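Long-range contacts in glucose-6-phosphate dehydrogenase (Trypanosoma cruzi, PDB 5AQ1), which catalyses the NADP-dependent oxidation of glucose 6-phosphate, the first step of the pentose phosphate pathway, which supplies NADPH for redox balance: residues 243-248 and 361-366; 374-379 and 396-401. All coordinates share one frame; numbering follows the deposited sequence.

Contact 1 (243-248 and 361-366); sequences VQITFK and FIIRAG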
loop_
_atom_site.group_PDB
_atom_site.type_symbol
_atom_site.label_atom_id
_atom_site.label_comp_id
_atom_site.label_asym_id
_atom_site.label_seq_id
_atom_site.Cartn_x
_atom_site.Cartn_y
_atom_site.Cartn_z
ATOM N N VAL B 243 -12.098 -13.757 -5.837
ATOM C CA VAL B 243 -12.790 -13.296 -7.044
ATOM C C VAL B 243 -13.624 -14.437 -7.624
ATOM O O VAL B 243 -13.100 -15.524 -7.873
ATOM C CB VAL B 243 -11.797 -12.799 -8.111
ATOM C CG1 VAL B 243 -12.520 -12.432 -9.400
ATOM C CG2 VAL B 243 -11.006 -11.609 -7.590
ATOM N N GLN B 244 -14.916 -14.187 -7.829
ATOM C CA GLN B 244 -15.822 -15.190 -8.384
ATOM C C GLN B 244 -16.419 -14.701 -9.700
ATOM O O GLN B 244 -16.916 -13.578 -9.782
ATOM C CB GLN B 244 -16.943 -15.514 -7.397
ATOM C CG GLN B 244 -17.697 -16.796 -7.731
ATOM C CD GLN B 244 -18.918 -17.015 -6.861
ATOM O OE1 GLN B 244 -19.012 -18.009 -6.149
ATOM N NE2 GLN B 244 -19.860 -16.086 -6.920
ATOM N N ILE B 245 -16.357 -15.552 -10.721
ATOM C CA ILE B 245 -16.964 -15.276 -12.022
ATOM C C ILE B 245 -18.016 -16.352 -12.275
ATOM O O ILE B 245 -17.701 -17.546 -12.281
ATOM C CB ILE B 245 -15.910 -15.275 -13.149
ATOM C CG1 ILE B 245 -14.835 -14.216 -12.870
ATOM C CG2 ILE B 245 -16.569 -14.992 -14.491
ATOM C CD1 ILE B 245 -13.604 -14.329 -13.745
ATOM N N THR B 246 -19.258 -15.923 -12.489
ATOM C CA THR B 246 -20.406 -16.831 -12.505
ATOM C C THR B 246 -21.234 -16.743 -13.785
ATOM O O THR B 246 -21.586 -15.658 -14.237
ATOM C CB THR B 246 -21.328 -16.542 -11.312
ATOM O OG1 THR B 246 -20.587 -16.701 -10.097
ATOM C CG2 THR B 246 -22.533 -17.475 -11.305
ATOM N N PHE B 247 -21.550 -17.910 -14.343
ATOM C CA PHE B 247 -22.419 -18.037 -15.507
ATOM C C PHE B 247 -23.519 -19.034 -15.163
ATOM O O PHE B 247 -23.235 -20.164 -14.772
ATOM C CB PHE B 247 -21.604 -18.511 -16.716
ATOM C CG PHE B 247 -22.433 -18.962 -17.887
ATOM C CD1 PHE B 247 -22.861 -20.282 -17.983
ATOM C CD2 PHE B 247 -22.760 -18.084 -18.912
ATOM C CE1 PHE B 247 -23.615 -20.712 -19.066
ATOM C CE2 PHE B 247 -23.518 -18.510 -19.998
ATOM C CZ PHE B 247 -23.940 -19.824 -20.076
ATOM N N LYS B 248 -24.770 -18.608 -15.295
ATOM C CA LYS B 248 -25.918 -19.493 -15.096
ATOM C C LYS B 248 -26.926 -19.319 -16.222
ATOM O O LYS B 248 -27.102 -18.217 -16.740
ATOM C CB LYS B 248 -26.621 -19.188 -13.781
ATOM C CG LYS B 248 -25.753 -19.246 -12.540
ATOM C CD LYS B 248 -26.645 -19.110 -11.320
ATOM C CE LYS B 248 -25.865 -18.877 -10.042
ATOM N NZ LYS B 248 -26.815 -18.543 -8.944
ATOM N N PHE B 361 -9.351 -17.705 -7.515
ATOM C CA PHE B 361 -10.304 -17.312 -8.546
ATOM C C PHE B 361 -11.284 -18.444 -8.783
ATOM O O PHE B 361 -10.895 -19.516 -9.240
ATOM C CB PHE B 361 -9.576 -16.952 -9.836
ATOM C CG PHE B 361 -8.937 -15.604 -9.791
ATOM C CD1 PHE B 361 -7.670 -15.441 -9.250
ATOM C CD2 PHE B 361 -9.608 -14.493 -10.265
ATOM C CE1 PHE B 361 -7.079 -14.193 -9.200
ATOM C CE2 PHE B 361 -9.023 -13.241 -10.217
ATOM C CZ PHE B 361 -7.757 -13.091 -9.685
ATOM N N ILE B 362 -12.553 -18.195 -8.463
ATOM C CA ILE B 362 -13.612 -19.178 -8.640
ATOM C C ILE B 362 -14.330 -18.906 -9.954
ATOM O O ILE B 362 -14.966 -17.865 -10.114
ATOM C CB ILE B 362 -14.657 -19.117 -7.506
ATOM C CG1 ILE B 362 -13.992 -19.054 -6.128
ATOM C CG2 ILE B 362 -15.602 -20.310 -7.587
ATOM C CD1 ILE B 362 -13.068 -20.211 -5.831
ATOM N N ILE B 363 -14.217 -19.833 -10.896
ATOM C CA ILE B 363 -14.953 -19.748 -12.153
ATOM C C ILE B 363 -16.064 -20.780 -12.096
ATOM O O ILE B 363 -15.790 -21.966 -11.904
ATOM C CB ILE B 363 -14.074 -20.080 -13.380
ATOM C CG1 ILE B 363 -12.719 -19.361 -13.319
ATOM C CG2 ILE B 363 -14.822 -19.748 -14.668
ATOM C CD1 ILE B 363 -12.772 -17.889 -13.654
ATOM N N ARG B 364 -17.311 -20.348 -12.248
ATOM C CA ARG B 364 -18.409 -21.306 -12.319
ATOM C C ARG B 364 -19.361 -21.023 -13.476
ATOM O O ARG B 364 -19.625 -19.873 -13.829
ATOM C CB ARG B 364 -19.158 -21.396 -10.985
ATOM C CG ARG B 364 -19.682 -20.080 -10.456
ATOM C CD ARG B 364 -20.342 -20.286 -9.108
ATOM N NE ARG B 364 -21.149 -19.128 -8.746
ATOM C CZ ARG B 364 -22.204 -19.155 -7.936
ATOM N NH1 ARG B 364 -22.612 -20.292 -7.374
ATOM N NH2 ARG B 364 -22.865 -18.030 -7.693
ATOM N N ALA B 365 -19.856 -22.104 -14.069
ATOM C CA ALA B 365 -20.697 -22.032 -15.250
ATOM C C ALA B 365 -21.584 -23.263 -15.296
ATOM O O ALA B 365 -21.102 -24.388 -15.153
ATOM C CB ALA B 365 -19.837 -21.952 -16.503
ATOM N N GLY B 366 -22.880 -23.053 -15.482
ATOM C CA GLY B 366 -23.816 -24.162 -15.570
ATOM C C GLY B 366 -25.061 -23.840 -16.368
ATOM O O GLY B 366 -25.511 -22.695 -16.399
#
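Strands 243-248 and 361-366 are a parallel pair of neighbours within the large mixed sheet of the C-terminal domain, with R364 reaching across from one strand to T246 of the other. Five backbone hydrogen bonds join them in parallel register; R364 takes part through both its backbone N and its backbone O, the N bonding I245 O at 2.8 Å and the O receiving F247 N. Its CG sits between backbone N and carbonyl carbon (chi1 55°), and from there the extended chain carries NE to T246 OG1, 2.8 Å away and in the guanidinium plane, in a nearly straight bond (170°). The Q244 amide lies over one guanidinium face, its plane turned 20° from it, with OE1 3.5 Å from R364 NE; K248 CE lies over the opposite face. A long polar chain suits this partly exposed place.

The other face is apolar. V243 CB meets the F361 ring at CD2 (3.5 Å), I245 CD1 touches I363 CD1 (3.7 Å), and A365 CB, small enough to lie beside a ring, meets F247 CD1 (3.8 Å). F247 also approaches bound glucose 6-phosphate. F361, I363 and A365 pack on helix 264-282, R364 and I362 on helix 495-504, while strand 373-380 flanks 243-248.

Contact 2 (374-379 and 396-401); sequences LDIRIQ and LVIRAQ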
loop_
_atom_site.group_PDB
_atom_site.type_symbol
_atom_site.label_atom_id
_atom_site.label_comp_id
_atom_site.label_asym_id
_atom_site.label_seq_id
_atom_site.Cartn_x
_atom_site.Cartn_y
_atom_site.Cartn_z
ATOM N N LEU B 374 -25.058 -13.613 -15.346
ATOM C CA LEU B 374 -23.635 -13.429 -15.583
ATOM C C LEU B 374 -23.179 -12.307 -14.670
ATOM O O LEU B 374 -23.536 -11.146 -14.890
ATOM C CB LEU B 374 -23.350 -13.071 -17.045
ATOM C CG LEU B 374 -21.881 -12.819 -17.408
ATOM C CD1 LEU B 374 -21.057 -14.088 -17.265
ATOM C CD2 LEU B 374 -21.778 -12.272 -18.821
ATOM N N ASP B 375 -22.413 -12.643 -13.635
ATOM C CA ASP B 375 -21.868 -11.607 -12.760
ATOM C C ASP B 375 -20.439 -11.870 -12.321
ATOM O O ASP B 375 -19.934 -12.996 -12.376
ATOM C CB ASP B 375 -22.805 -11.307 -11.566
ATOM C CG ASP B 375 -22.785 -12.381 -10.472
ATOM O OD1 ASP B 375 -22.050 -13.385 -10.581
ATOM O OD2 ASP B 375 -23.523 -12.203 -9.477
ATOM N N ILE B 376 -19.797 -10.785 -11.905
ATOM C CA ILE B 376 -18.432 -10.795 -11.414
ATOM C C ILE B 376 -18.495 -10.285 -9.984
ATOM O O ILE B 376 -19.109 -9.248 -9.724
ATOM C CB ILE B 376 -17.544 -9.861 -12.262
ATOM C CG1 ILE B 376 -17.527 -10.317 -13.725
ATOM C CG2 ILE B 376 -16.123 -9.808 -11.715
ATOM C CD1 ILE B 376 -17.151 -9.221 -14.694
ATOM N N ARG B 377 -17.878 -11.013 -9.060
ATOM C CA ARG B 377 -17.856 -10.604 -7.659
ATOM C C ARG B 377 -16.424 -10.508 -7.139
ATOM O O ARG B 377 -15.732 -11.516 -7.025
ATOM C CB ARG B 377 -18.684 -11.568 -6.813
ATOM C CG ARG B 377 -20.179 -11.407 -7.021
ATOM C CD ARG B 377 -20.955 -12.613 -6.528
ATOM N NE ARG B 377 -22.394 -12.465 -6.762
ATOM C CZ ARG B 377 -23.221 -11.737 -6.014
ATOM N NH1 ARG B 377 -22.778 -11.063 -4.958
ATOM N NH2 ARG B 377 -24.508 -11.681 -6.321
ATOM N N ILE B 378 -15.994 -9.284 -6.840
ATOM C CA ILE B 378 -14.697 -9.032 -6.225
ATOM C C ILE B 378 -14.917 -8.908 -4.719
ATOM O O ILE B 378 -15.301 -7.843 -4.223
ATOM C CB ILE B 378 -14.050 -7.727 -6.743
ATOM C CG1 ILE B 378 -14.100 -7.644 -8.275
ATOM C CG2 ILE B 378 -12.612 -7.605 -6.245
ATOM C CD1 ILE B 378 -13.285 -8.705 -8.982
ATOM N N GLN B 379 -14.680 -9.997 -3.995
ATOM C CA GLN B 379 -14.889 -10.022 -2.550
ATOM C C GLN B 379 -13.618 -9.620 -1.804
ATOM O O GLN B 379 -12.609 -10.323 -1.854
ATOM C CB GLN B 379 -15.348 -11.411 -2.111
ATOM C CG GLN B 379 -15.694 -11.522 -0.639
ATOM C CD GLN B 379 -16.441 -12.801 -0.318
ATOM O OE1 GLN B 379 -15.853 -13.774 0.148
ATOM N NE2 GLN B 379 -17.741 -12.810 -0.576
ATOM N N LEU B 396 -17.454 -5.887 -4.544
ATOM C CA LEU B 396 -17.834 -5.199 -5.766
ATOM C C LEU B 396 -18.509 -6.219 -6.673
ATOM O O LEU B 396 -17.938 -7.271 -6.964
ATOM C CB LEU B 396 -16.619 -4.594 -6.467
ATOM C CG LEU B 396 -16.898 -3.810 -7.757
ATOM C CD1 LEU B 396 -17.785 -2.601 -7.494
ATOM C CD2 LEU B 396 -15.583 -3.391 -8.396
ATOM N N VAL B 397 -19.725 -5.907 -7.101
ATOM C CA VAL B 397 -20.491 -6.794 -7.959
ATOM C C VAL B 397 -20.738 -6.120 -9.301
ATOM O O VAL B 397 -21.335 -5.045 -9.354
ATOM C CB VAL B 397 -21.840 -7.151 -7.314
ATOM C CG1 VAL B 397 -22.604 -8.143 -8.179
ATOM C CG2 VAL B 397 -21.613 -7.712 -5.915
ATOM N N ILE B 398 -20.251 -6.740 -10.372
ATOM C CA ILE B 398 -20.571 -6.316 -11.729
ATOM C C ILE B 398 -21.487 -7.372 -12.338
ATOM O O ILE B 398 -21.070 -8.516 -12.524
ATOM C CB ILE B 398 -19.306 -6.171 -12.596
ATOM C CG1 ILE B 398 -18.392 -5.082 -12.029
ATOM C CG2 ILE B 398 -19.674 -5.846 -14.041
ATOM C CD1 ILE B 398 -16.944 -5.237 -12.438
ATOM N N ARG B 399 -22.732 -6.995 -12.616
ATOM C CA ARG B 399 -23.703 -7.901 -13.236
ATOM C C ARG B 399 -23.916 -7.498 -14.692
ATOM O O ARG B 399 -24.440 -6.426 -14.969
ATOM C CB ARG B 399 -25.038 -7.874 -12.480
ATOM C CG ARG B 399 -26.019 -8.933 -12.956
ATOM C CD ARG B 399 -27.284 -8.983 -12.119
ATOM N NE ARG B 399 -28.067 -7.754 -12.236
ATOM C CZ ARG B 399 -28.500 -7.010 -11.217
ATOM N NH1 ARG B 399 -28.255 -7.348 -9.955
ATOM N NH2 ARG B 399 -29.206 -5.909 -11.464
ATOM N N ALA B 400 -23.496 -8.357 -15.613
ATOM C CA ALA B 400 -23.610 -8.066 -17.039
ATOM C C ALA B 400 -25.003 -8.377 -17.566
ATOM O O ALA B 400 -25.475 -7.721 -18.494
ATOM C CB ALA B 400 -22.562 -8.840 -17.822
ATOM N N GLN B 401 -25.647 -9.390 -16.984
ATOM C CA GLN B 401 -27.032 -9.729 -17.322
ATOM C C GLN B 401 -27.646 -10.648 -16.258
ATOM O O GLN B 401 -26.927 -11.417 -15.626
ATOM C CB GLN B 401 -27.096 -10.415 -18.694
ATOM C CG GLN B 401 -26.571 -11.848 -18.700
ATOM C CD GLN B 401 -26.027 -12.292 -20.045
ATOM O OE1 GLN B 401 -25.888 -11.492 -20.975
ATOM N NE2 GLN B 401 -25.709 -13.579 -20.152
#
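L374, I376 and L396 give up the most surface where strands 374-379 and 396-401 pair antiparallel, and all three point to the same apolar face. L374 marks a classic beta bulge: A400 and Q401 both stand opposite it. Its N bonds Q401 O at 2.9 Å, while its O receives A400 N at 2.9 Å and, weakly, Q401 N. With CG anti to the backbone N (chi1 179°), the leucine lays CD2 against the methyl group of A400, CB, beside the bulge (3.7 Å); L374 CB rests against Q401 CG.

Beyond the bulge the register is regular. I376 and I398 form a hydrogen-bonded pair, I376 N giving to I398 O at 2.7 Å and I398 N returning to I376 O. I376 CB stands 4.1 Å from I398 CB. In the next such pair I378 N gives to L396 O (2.8 Å) and L396 N to I378 O, with I378 CB and L396 CB side by side. Beta-branched isoleucines suit such a buried strand, since they fill the face close to the backbone, while the leucines, branching at CG, reach further out.

The face of D375, R377 and R399 is largely polar, with V397 among them. R377 NE makes a salt bridge to D375 OD2 (3.0 Å) within its own strand, met from above the carboxylate plane, and NH1 pairs with E395; V397 CG1 lies over the centre of the guanidinium face. Q401 belongs to the substrate pocket: its NE2 bonds a phosphate oxygen of glucose 6-phosphate and its OE1 bonds K215. The bulge lies at the strand end carrying Q401.

Helix 264-282 packs on L374 through L274 and on I376 through I277 and L281; strand 240-248 borders 374-379 on one edge, and strand 405-413 borders 396-401 on the other.

How the contacts relate
From the N terminus, the chain first runs through 243-248, then through helices and two strands of the same sheet before contact 1 closes a loop of 112 residues at 361-366. A short connection leads to 374-379, and contact 2 closes a much smaller loop of 16 residues at 396-401. The two are therefore in series, neither nested nor crossed. In space they join, because strand 373-380 returns antiparallel beside 240-248, on the side away from 361-366: R377 N lies 2.8 Å from Q244 O, a probable hydrogen bond. Four consecutive strands of the sheet result, with helix 264-282 packed against both contacts, Q401 in the substrate pocket and F247 beside the bound substrate.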